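Local coordinates for extracellular solute-binding protein, family 1 (Trichodesmium erythraeum IMS101, PDB 6G7N) that binds ferric iron and probably delivers it to an ABC transporter as the solute-binding component of an iron-uptake system, at residues Arg9-Leu17 / Ala260-Glu270; Gln113-Glu121 / Phe220-His230. All blocks are in the same frame, centred on the assembly; numbering follows the deposited sequence.

Contact 1 (Arg9-Leu17 / Ala260-Glu270). With DAL (D-alanine), chain C.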
# COMPACT_ATOMS: atom_id res chain seq x y z
N ARG A 9 7.67 -1.01 8.69
CA ARG A 9 7.58 0.14 7.75
C ARG A 9 8.59 1.25 8.06
O ARG A 9 8.57 2.32 7.45
CB ARG A 9 6.10 0.64 7.79
CG ARG A 9 5.71 1.92 7.01
CD ARG A 9 6.08 1.95 5.53
NE ARG A 9 5.66 3.20 4.90
CZ ARG A 9 6.30 4.35 5.05
NH1 ARG A 9 7.40 4.43 5.77
NH2 ARG A 9 5.81 5.45 4.47
N HIS A 10 9.52 0.98 8.97
CA HIS A 10 10.52 1.98 9.33
C HIS A 10 11.53 2.16 8.19
O HIS A 10 12.08 1.20 7.65
CB HIS A 10 11.27 1.54 10.61
CG HIS A 10 12.45 2.39 10.95
ND1 HIS A 10 12.36 3.57 11.65
CD2 HIS A 10 13.76 2.22 10.65
CE1 HIS A 10 13.57 4.08 11.79
NE2 HIS A 10 14.44 3.29 11.17
N TYR A 11 11.82 3.42 7.88
CA TYR A 11 12.97 3.85 7.06
C TYR A 11 13.86 4.74 7.92
O TYR A 11 13.38 5.37 8.86
CB TYR A 11 12.52 4.55 5.78
CG TYR A 11 11.90 3.59 4.82
CD1 TYR A 11 12.68 2.78 3.99
CD2 TYR A 11 10.53 3.39 4.79
CE1 TYR A 11 12.08 1.86 3.13
CE2 TYR A 11 9.93 2.47 3.95
CZ TYR A 11 10.70 1.72 3.11
OH TYR A 11 10.10 0.80 2.27
N ASP A 12 15.15 4.82 7.61
CA ASP A 12 16.13 5.59 8.41
C ASP A 12 15.71 7.03 8.66
O ASP A 12 15.93 7.59 9.74
CB ASP A 12 17.50 5.58 7.71
CG ASP A 12 18.65 6.02 8.63
OD1 ASP A 12 18.66 5.59 9.79
OD2 ASP A 12 19.55 6.76 8.18
N THR A 13 15.13 7.64 7.63
CA THR A 13 14.67 9.01 7.72
C THR A 13 13.55 9.20 8.77
O THR A 13 13.35 10.33 9.24
CB THR A 13 14.22 9.50 6.33
OG1 THR A 13 13.33 8.55 5.76
CG2 THR A 13 15.41 9.70 5.39
N ASP A 14 12.88 8.12 9.19
CA ASP A 14 11.86 8.22 10.21
C ASP A 14 12.43 8.54 11.59
O ASP A 14 11.69 8.96 12.46
CB ASP A 14 11.02 6.92 10.30
CG ASP A 14 10.20 6.62 9.04
OD1 ASP A 14 9.88 7.58 8.31
OD2 ASP A 14 9.87 5.44 8.79
N GLN A 15 13.73 8.37 11.79
CA GLN A 15 14.32 8.83 13.09
C GLN A 15 14.04 10.32 13.39
O GLN A 15 13.82 10.69 14.54
CB GLN A 15 15.81 8.56 13.14
CG GLN A 15 16.38 8.72 14.55
CD GLN A 15 15.81 7.73 15.54
OE1 GLN A 15 15.78 6.55 15.26
NE2 GLN A 15 15.32 8.20 16.70
N ALA A 16 13.91 11.14 12.34
CA ALA A 16 13.53 12.56 12.53
C ALA A 16 12.13 12.72 13.13
O ALA A 16 11.89 13.59 13.95
CB ALA A 16 13.62 13.33 11.22
N LEU A 17 11.23 11.84 12.72
CA LEU A 17 9.91 11.85 13.25
C LEU A 17 9.93 11.42 14.74
O LEU A 17 9.29 12.07 15.56
CB LEU A 17 9.10 10.95 12.33
CG LEU A 17 7.63 10.92 12.47
CD1 LEU A 17 7.01 10.57 11.14
CD2 LEU A 17 7.31 9.88 13.52
N ALA A 260 4.98 15.66 10.35
CA ALA A 260 5.14 14.22 10.37
C ALA A 260 4.63 13.61 9.07
O ALA A 260 5.25 12.67 8.54
CB ALA A 260 4.41 13.61 11.54
N GLN A 261 3.53 14.13 8.54
CA GLN A 261 3.02 13.64 7.28
C GLN A 261 4.04 13.76 6.16
O GLN A 261 4.22 12.83 5.36
CB GLN A 261 1.71 14.37 6.90
CG GLN A 261 0.50 13.85 7.65
CD GLN A 261 0.07 12.53 7.06
OE1 GLN A 261 -0.43 12.47 5.92
NE2 GLN A 261 0.28 11.46 7.82
N LYS A 262 4.72 14.89 6.12
CA LYS A 262 5.78 15.08 5.11
C LYS A 262 6.90 14.05 5.30
O LYS A 262 7.30 13.37 4.34
CB LYS A 262 6.34 16.48 5.19
CG LYS A 262 7.51 16.74 4.26
CD LYS A 262 8.07 18.15 4.40
CE LYS A 262 9.32 18.37 3.56
NZ LYS A 262 9.06 18.20 2.12
N ILE A 263 7.44 13.95 6.50
CA ILE A 263 8.59 13.08 6.71
C ILE A 263 8.22 11.62 6.46
O ILE A 263 8.96 10.89 5.78
CB ILE A 263 9.12 13.23 8.14
CG1 ILE A 263 9.72 14.62 8.37
CG2 ILE A 263 10.15 12.15 8.45
CD1 ILE A 263 9.91 15.00 9.82
N PHE A 264 7.08 11.19 6.99
CA PHE A 264 6.70 9.79 6.90
C PHE A 264 6.38 9.42 5.46
O PHE A 264 6.80 8.35 4.99
CB PHE A 264 5.49 9.52 7.80
CG PHE A 264 5.08 8.09 7.84
CD1 PHE A 264 5.89 7.10 8.40
CD2 PHE A 264 3.89 7.69 7.23
CE1 PHE A 264 5.49 5.78 8.41
CE2 PHE A 264 3.51 6.37 7.23
CZ PHE A 264 4.30 5.42 7.83
N SER A 265 5.61 10.25 4.76
CA SER A 265 5.24 9.91 3.39
C SER A 265 6.46 9.95 2.47
O SER A 265 6.71 9.04 1.67
CB SER A 265 4.11 10.83 2.88
OG SER A 265 3.01 10.83 3.78
N GLU A 266 7.26 11.01 2.59
CA GLU A 266 8.39 11.18 1.70
C GLU A 266 9.47 10.15 1.91
O GLU A 266 10.18 9.81 0.95
CB GLU A 266 8.93 12.60 1.78
CG GLU A 266 7.93 13.59 1.22
CD GLU A 266 8.42 15.01 1.17
OE1 GLU A 266 9.59 15.30 1.53
OE2 GLU A 266 7.59 15.88 0.77
N GLY A 267 9.53 9.54 3.10
CA GLY A 267 10.52 8.52 3.39
C GLY A 267 10.39 7.30 2.47
O GLY A 267 11.37 6.58 2.28
N ASN A 268 9.20 7.03 1.95
CA ASN A 268 9.02 6.00 0.96
C ASN A 268 8.35 6.48 -0.32
O ASN A 268 7.73 5.67 -1.02
CB ASN A 268 8.26 4.79 1.54
CG ASN A 268 8.32 3.57 0.63
OD1 ASN A 268 9.37 3.30 -0.01
ND2 ASN A 268 7.23 2.79 0.59
N ASN A 269 8.45 7.76 -0.62
CA ASN A 269 7.85 8.30 -1.84
C ASN A 269 6.37 7.99 -1.98
O ASN A 269 5.88 7.79 -3.09
CB ASN A 269 8.62 7.85 -3.08
CG ASN A 269 10.07 8.21 -3.01
OD1 ASN A 269 10.42 9.38 -2.89
ND2 ASN A 269 10.94 7.21 -3.04
N GLU A 270 5.66 8.00 -0.85
CA GLU A 270 4.22 7.83 -0.77
C GLU A 270 3.53 9.21 -0.68
O GLU A 270 4.19 10.24 -0.49
CB GLU A 270 3.84 6.91 0.40
CG GLU A 270 4.28 5.49 0.13
CD GLU A 270 3.90 4.50 1.22
OE1 GLU A 270 2.71 4.48 1.66
OE2 GLU A 270 4.77 3.69 1.63
N DAL C . 7.57 -3.01 0.45
CA DAL C . 8.07 -1.98 1.42
CB DAL C . 8.35 -2.60 2.78
C DAL C . 7.17 -0.79 1.54
O DAL C . 6.22 -0.75 0.73
OXT DAL C . 7.42 0.06 2.42
O HOH W 1 8.89 6.77 5.84
O HOH W 2 11.07 9.33 6.74
O HOH W 3 13.79 7.31 3.34

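Contact 2 (Gln113-Glu121 / Phe220-His230)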
# COMPACT_ATOMS: atom_id res chain seq x y z
N GLN A 113 0.84 4.48 -25.83
CA GLN A 113 0.35 5.84 -25.59
C GLN A 113 -0.67 5.80 -24.47
O GLN A 113 -1.44 4.85 -24.38
CB GLN A 113 -0.29 6.39 -26.86
CG GLN A 113 0.65 6.47 -28.07
CD GLN A 113 1.89 7.27 -27.77
OE1 GLN A 113 3.01 6.77 -27.89
NE2 GLN A 113 1.69 8.50 -27.33
N PRO A 114 -0.69 6.80 -23.57
CA PRO A 114 -1.69 6.77 -22.47
C PRO A 114 -3.14 6.71 -22.94
O PRO A 114 -3.98 6.19 -22.22
CB PRO A 114 -1.43 8.06 -21.68
CG PRO A 114 -0.21 8.67 -22.26
CD PRO A 114 0.30 7.88 -23.42
N SER A 115 -3.43 7.19 -24.15
CA SER A 115 -4.76 7.05 -24.75
C SER A 115 -5.22 5.60 -24.91
O SER A 115 -6.43 5.35 -25.00
CB SER A 115 -4.79 7.76 -26.11
OG SER A 115 -3.94 7.08 -27.03
N GLU A 116 -4.29 4.65 -24.91
CA GLU A 116 -4.62 3.23 -24.99
C GLU A 116 -5.05 2.62 -23.67
O GLU A 116 -5.51 1.48 -23.65
CB GLU A 116 -3.42 2.42 -25.49
CG GLU A 116 -2.92 2.82 -26.86
CD GLU A 116 -1.65 2.08 -27.23
OE1 GLU A 116 -1.66 0.84 -27.20
OE2 GLU A 116 -0.64 2.73 -27.54
N LEU A 117 -4.89 3.37 -22.59
CA LEU A 117 -5.19 2.89 -21.24
C LEU A 117 -6.48 3.52 -20.72
O LEU A 117 -6.83 4.64 -21.09
CB LEU A 117 -4.02 3.22 -20.32
CG LEU A 117 -2.66 2.67 -20.77
CD1 LEU A 117 -1.53 3.16 -19.91
CD2 LEU A 117 -2.70 1.15 -20.85
N SER A 118 -7.14 2.82 -19.80
CA SER A 118 -8.39 3.32 -19.22
C SER A 118 -8.60 2.77 -17.81
O SER A 118 -8.43 3.51 -16.82
CB SER A 118 -9.58 3.02 -20.14
OG SER A 118 -9.67 1.65 -20.44
N THR A 119 -8.96 1.50 -17.73
CA THR A 119 -9.39 0.89 -16.49
C THR A 119 -8.60 -0.39 -16.18
O THR A 119 -7.98 -0.99 -17.05
CB THR A 119 -10.87 0.51 -16.57
OG1 THR A 119 -11.00 -0.45 -17.61
CG2 THR A 119 -11.76 1.74 -16.86
N TYR A 120 -8.72 -0.86 -14.94
CA TYR A 120 -8.24 -2.18 -14.59
C TYR A 120 -8.98 -3.24 -15.42
O TYR A 120 -8.39 -4.22 -15.87
CB TYR A 120 -8.44 -2.50 -13.09
CG TYR A 120 -7.72 -1.55 -12.16
CD1 TYR A 120 -6.35 -1.58 -12.01
CD2 TYR A 120 -8.43 -0.60 -11.44
CE1 TYR A 120 -5.68 -0.70 -11.15
CE2 TYR A 120 -7.79 0.29 -10.60
CZ TYR A 120 -6.42 0.26 -10.47
OH TYR A 120 -5.80 1.20 -9.66
N GLU A 121 -10.29 -3.04 -15.62
CA GLU A 121 -11.12 -4.01 -16.31
C GLU A 121 -10.63 -4.24 -17.73
O GLU A 121 -10.65 -5.37 -18.23
CB GLU A 121 -12.59 -3.56 -16.29
CG GLU A 121 -13.24 -3.69 -14.90
CD GLU A 121 -12.87 -2.62 -13.85
OE1 GLU A 121 -12.23 -1.60 -14.17
OE2 GLU A 121 -13.26 -2.85 -12.68
N PHE A 220 0.19 5.42 -15.12
CA PHE A 220 -1.18 5.74 -15.48
C PHE A 220 -2.10 5.36 -14.31
O PHE A 220 -2.10 4.21 -13.86
CB PHE A 220 -1.59 4.98 -16.75
CG PHE A 220 -2.94 5.33 -17.29
CD1 PHE A 220 -3.11 6.40 -18.16
CD2 PHE A 220 -4.06 4.62 -16.88
CE1 PHE A 220 -4.36 6.71 -18.66
CE2 PHE A 220 -5.31 4.94 -17.38
CZ PHE A 220 -5.46 5.99 -18.26
N PHE A 221 -2.91 6.32 -13.86
CA PHE A 221 -3.85 6.13 -12.76
C PHE A 221 -5.18 5.66 -13.34
O PHE A 221 -5.86 6.43 -14.01
CB PHE A 221 -4.03 7.46 -12.01
CG PHE A 221 -2.75 7.98 -11.41
CD1 PHE A 221 -2.15 7.36 -10.34
CD2 PHE A 221 -2.12 9.10 -11.94
CE1 PHE A 221 -0.98 7.81 -9.76
CE2 PHE A 221 -0.93 9.56 -11.39
CZ PHE A 221 -0.36 8.92 -10.30
N PRO A 222 -5.59 4.38 -13.11
CA PRO A 222 -6.73 3.89 -13.84
C PRO A 222 -8.08 4.33 -13.27
O PRO A 222 -8.19 4.78 -12.12
CB PRO A 222 -6.57 2.36 -13.74
CG PRO A 222 -5.14 2.13 -13.39
CD PRO A 222 -4.85 3.28 -12.48
N ASN A 223 -9.10 4.17 -14.11
CA ASN A 223 -10.50 4.35 -13.74
C ASN A 223 -10.84 5.81 -13.36
O ASN A 223 -11.81 6.07 -12.63
CB ASN A 223 -10.99 3.37 -12.65
CG ASN A 223 -10.92 1.90 -13.08
OD1 ASN A 223 -9.87 1.40 -13.46
ND2 ASN A 223 -12.08 1.19 -13.04
N GLN A 224 -10.14 6.77 -13.97
CA GLN A 224 -10.39 8.18 -13.70
C GLN A 224 -11.74 8.68 -14.14
O GLN A 224 -12.23 9.65 -13.57
CB GLN A 224 -9.31 9.04 -14.35
CG GLN A 224 -7.95 8.81 -13.72
CD GLN A 224 -7.94 9.21 -12.26
OE1 GLN A 224 -8.05 10.42 -11.94
NE2 GLN A 224 -7.88 8.22 -11.35
N ASN A 225 -12.32 8.07 -15.16
CA ASN A 225 -13.62 8.46 -15.66
C ASN A 225 -14.74 7.70 -15.00
O ASN A 225 -15.90 7.91 -15.33
CB ASN A 225 -13.68 8.36 -17.19
CG ASN A 225 -12.74 9.34 -17.85
OD1 ASN A 225 -12.58 10.46 -17.39
ND2 ASN A 225 -12.10 8.92 -18.91
N GLY A 226 -14.40 6.86 -14.03
CA GLY A 226 -15.35 6.06 -13.26
C GLY A 226 -15.08 6.19 -11.79
O GLY A 226 -15.10 7.31 -11.25
N ARG A 227 -14.85 5.06 -11.13
CA ARG A 227 -14.80 5.04 -9.67
C ARG A 227 -13.52 5.58 -9.07
O ARG A 227 -13.50 5.85 -7.87
CB ARG A 227 -15.08 3.65 -9.15
CG ARG A 227 -13.98 2.63 -9.45
CD ARG A 227 -14.33 1.26 -8.93
NE ARG A 227 -13.28 0.27 -9.21
CZ ARG A 227 -13.25 -0.58 -10.23
NH1 ARG A 227 -14.24 -0.63 -11.11
NH2 ARG A 227 -12.22 -1.38 -10.38
N GLY A 228 -12.45 5.71 -9.86
CA GLY A 228 -11.19 6.16 -9.36
C GLY A 228 -10.17 5.06 -9.18
O GLY A 228 -10.46 3.87 -9.30
N THR A 229 -8.93 5.46 -8.87
CA THR A 229 -7.81 4.57 -8.76
C THR A 229 -7.82 3.82 -7.41
O THR A 229 -8.22 4.39 -6.39
CB THR A 229 -6.51 5.38 -8.93
OG1 THR A 229 -6.50 5.96 -10.23
CG2 THR A 229 -5.25 4.60 -8.71
N HIS A 230 -7.34 2.58 -7.44
CA HIS A 230 -7.15 1.76 -6.22
C HIS A 230 -5.98 2.32 -5.41
O HIS A 230 -4.83 2.33 -5.90
CB HIS A 230 -6.89 0.33 -6.64
CG HIS A 230 -6.56 -0.59 -5.52
ND1 HIS A 230 -7.50 -1.29 -4.81
CD2 HIS A 230 -5.36 -0.97 -4.99
CE1 HIS A 230 -6.88 -2.07 -3.93
NE2 HIS A 230 -5.58 -1.90 -4.01
O HOH W 4 -8.19 6.48 -16.13

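Contact 1 (Arg9-Leu17 / Ala260-Glu270)
The guanidinium of Arg9 lies flat on the ring of Phe264, centres 4.0 Å apart and planes within 6°, a stacked cation-pi pair in which CZ sits over the ring face. On the other face of the guanidinium rests CB of Asn268, offset toward the rim. Phe264 reaches this place because CG is anti to its backbone N (chi1 -176°), which swings the ring off the helix toward Arg9.

Polar bonds then fix the rotation of the guanidinium. NH2 of Arg9 donates to the carbonyl O of Phe264 (3.1 Å, 165°), in the guanidinium plane but from above the carbonyl plane. NE of Arg9 forms a longer salt bridge with OE2 of Glu270 (3.4 Å) and also bonds Ser234. The same OE2 receives ND2 of Asn268 on its anti lone pair (2.8 Å) and pairs with Arg101, while Ser99 takes OE1.

These residues sit where helix 258-266 ends in a Schellman motif, with Asn269 at positive phi as C-prime residue; just before it comes Asn268, which belongs to the ligand pocket of this periplasmic-binding-protein fold. The hydroxyl of Tyr11 lies 2.8 Å from OXT of D-alanine, which approaches the ring at its edge; Gly267 O stands over one ring face.

Ordered waters extend the polar contact: one accepts from Arg9 NH1 and lies within bonding distance of Asp14 OD1 and Phe264 O, and another lies among Thr13 OG1, Asp14 OD1 and Ile263 O.

Apolar contacts close the far end, where CB of Ala16 meets CD1 of Ile263 (4.3 Å).

Contact 2 (Gln113-Glu121 / Phe220-His230)
The loop after strand 96-108 meets the one linking strand 217-220 to strand 231-239 at Asn223, the first residue of a type I beta turn that runs to Gly226. The backbone N of Asn223 donates almost straight to O of Ser118 (2.9 Å, 177°), and its side chain returns the bond: OD1 accepts Tyr120 N on a lone pair in the carbonyl plane (2.9 Å). The amide's other end, ND2, reaches OE1 of Glu121 (3.0 Å), so both ends of the Asn223 amide are engaged and its flip is settled.

Glu121 is bent at chi2 (77°), turning its carboxylate back toward Arg227, whose NH1 and NH2 approach end-on and both grip OE2; the two planes stand nearly perpendicular. His153 of helix 140-167 also bonds that oxygen.

Tyr120 lays one ring face on Pro222, with Pro222 CB 3.9 Å from the centroid of the Tyr120 ring in a CH-pi contact, while its OH takes the backbone N of His230 (3.0 Å) and is bonded to Arg103 O. A phenylalanine in its place would probably leave the His230 N-H and the Arg103 carbonyl without the hydroxyl they share.

Further along, CB of Leu117 stands over the centre of the Phe220 ring (3.5 Å to the centroid), and O of Ser118 comes to that ring's edge in its plane. One backbone bond, an asparagine amide that accepts from Tyr120 N and donates to Glu121, and a salt bridge tie the two loops together on a mixed sheet in which strands 217-220 and 231-239 both pair antiparallel with 96-108.

The two contacts illustrate how one chain holds a ligand site and a remote loop junction within a single fold. Contact 1 borders the pocket: the side chain of Tyr11 is about 3 Å from bound D-glutamic acid and that of Asn268 about 5 Å from the ferric ion, which is bound by Tyr141, Tyr197 and Tyr198. In contact 2, which stands back from the pocket, the side chain of His230 is about 12 Å from the bound Fe (III) ion. The centres of contact 1 and contact 2 lie 29 Å apart and the nearest atoms of contact 1 and contact 2 about 10 Å, with no direct touch. Strand 96-108 runs between them, meeting contact 1 through Phe98, Ser99 and Arg101 and contact 2 through Arg103, Val104, Ile105 and Tyr107.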